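Local coordinates for protein F-93 (Sulfolobus virus 1, PDB 1TBX) that is a winged-helix DNA-binding protein that forms a homodimer and probably acts as a transcription factor recognising a (pseudo-)palindromic DNA target sequence, at the interface of chains A and B. Coordinates in Å, arbitrary orientation; residue numbers count along the deposited sequence, not the author numbering. Chains: chain A/B, Hypothetical 11.0 kDa protein.

The interface of chains A and B. Residues chain A 8, 10-11, 49; chain B 4-6.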
loop_
_atom_site.group_PDB
_atom_site.type_symbol
_atom_site.label_atom_id
_atom_site.label_comp_id
_atom_site.label_asym_id
_atom_site.label_seq_id
_atom_site.Cartn_x
_atom_site.Cartn_y
_atom_site.Cartn_z
ATOM N N TYR A 8 2.905 3.729 1.066
ATOM C CA TYR A 8 3.541 4.851 1.694
ATOM C C TYR A 8 4.135 4.407 3.033
ATOM O O TYR A 8 3.842 3.300 3.510
ATOM C CB TYR A 8 2.481 5.896 1.950
ATOM C CG TYR A 8 2.174 6.798 0.794
ATOM C CD1 TYR A 8 1.059 6.573 -0.028
ATOM C CD2 TYR A 8 2.956 7.901 0.538
ATOM C CE1 TYR A 8 0.749 7.437 -1.063
ATOM C CE2 TYR A 8 2.662 8.752 -0.484
ATOM C CZ TYR A 8 1.565 8.529 -1.286
ATOM O OH TYR A 8 1.306 9.431 -2.309
ATOM N N GLU A 10 3.483 5.372 6.134
ATOM C CA GLU A 10 2.449 5.147 7.127
ATOM C C GLU A 10 1.952 3.701 7.068
ATOM O O GLU A 10 1.718 3.054 8.107
ATOM C CB GLU A 10 1.359 6.129 6.800
ATOM C CG GLU A 10 1.886 7.134 5.776
ATOM C CD GLU A 10 0.939 7.321 4.621
ATOM O OE1 GLU A 10 -0.118 6.697 4.666
ATOM O OE2 GLU A 10 1.211 8.096 3.674
ATOM N N ALA A 11 1.827 3.174 5.843
ATOM C CA ALA A 11 1.418 1.784 5.654
ATOM C C ALA A 11 2.465 0.799 6.184
ATOM O O ALA A 11 2.135 -0.131 6.912
ATOM C CB ALA A 11 1.085 1.510 4.189
ATOM N N PHE A 49 1.671 10.996 11.729
ATOM C CA PHE A 49 0.423 10.886 11.018
ATOM C C PHE A 49 -0.499 9.817 11.661
ATOM O O PHE A 49 -1.651 10.093 11.964
ATOM C CB PHE A 49 0.710 10.653 9.525
ATOM C CG PHE A 49 -0.497 10.295 8.723
ATOM C CD1 PHE A 49 -1.316 11.283 8.197
ATOM C CD2 PHE A 49 -0.820 8.953 8.491
ATOM C CE1 PHE A 49 -2.445 10.952 7.459
ATOM C CE2 PHE A 49 -1.978 8.610 7.736
ATOM C CZ PHE A 49 -2.781 9.611 7.219
ATOM N N THR B 4 -4.120 10.478 -1.504
ATOM C CA THR B 4 -4.550 9.436 -0.571
ATOM C C THR B 4 -3.388 8.951 0.302
ATOM O O THR B 4 -2.269 8.802 -0.200
ATOM C CB THR B 4 -5.216 8.268 -1.383
ATOM O OG1 THR B 4 -6.401 8.767 -2.030
ATOM C CG2 THR B 4 -5.718 7.106 -0.478
ATOM N N PRO B 5 -3.646 8.725 1.603
ATOM C CA PRO B 5 -2.612 8.246 2.531
ATOM C C PRO B 5 -1.978 6.865 2.280
ATOM O O PRO B 5 -0.769 6.848 2.110
ATOM C CB PRO B 5 -3.283 8.289 3.910
ATOM C CG PRO B 5 -4.592 8.967 3.736
ATOM C CD PRO B 5 -4.925 8.965 2.298
ATOM N N PHE B 6 -2.635 5.728 2.315
ATOM C CA PHE B 6 -1.698 4.635 2.625
ATOM C C PHE B 6 -1.057 4.026 1.414
ATOM O O PHE B 6 0.000 3.368 1.461
ATOM C CB PHE B 6 -2.354 3.590 3.484
ATOM C CG PHE B 6 -2.572 4.042 4.869
ATOM C CD1 PHE B 6 -3.596 4.959 5.162
ATOM C CD2 PHE B 6 -1.736 3.583 5.891
ATOM C CE1 PHE B 6 -3.804 5.398 6.454
ATOM C CE2 PHE B 6 -1.924 4.002 7.195
ATOM C CZ PHE B 6 -2.971 4.926 7.481
#
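B:Phe6 and B:Pro5, in the N-terminal segment of one winged-helix subunit, pack on helices 9-17 and 40-52 of its partner, a patch that the two-fold axis of the F-93 homodimer repeats with the chains exchanged. The tighter part is formed by B:Phe6 and B:Pro5 together. The CD2 edge of the B:Phe6 ring meets the start of helix 9-17, where CA of A:Ala11 lies in the ring plane, 3.6 Å from CD2. At the far end of the same ring, CZ stands 3.8 Å from CE2 of A:Phe49, whose own edge faces CE1 of B:Phe6. The A:Phe49 ring turns toward chain B with CG anti to the backbone N (chi1 170°), and its CZ reaches CB of B:Pro5 at 3.6 Å; the two side chains cross nearly at right angles. B:Pro5 hides 53 Å² of its surface, more than any other residue of this patch. OE1 of A:Glu10 is modelled over the rim of one B:Phe6 face, but its carboxylate is also set too near the carbonyl O of B:Pro5 for two acceptors, so its placement is doubtful. Beside the rings, the backbone N of A:Tyr8 donates a nearly straight hydrogen bond (169° at H) to O of B:Phe6, 3.0 Å away, approaching from above the carbonyl plane. Contact thins toward B:Thr4, which hides 11 Å²: its carbonyl O is 3.4 Å from CE1 of A:Tyr8.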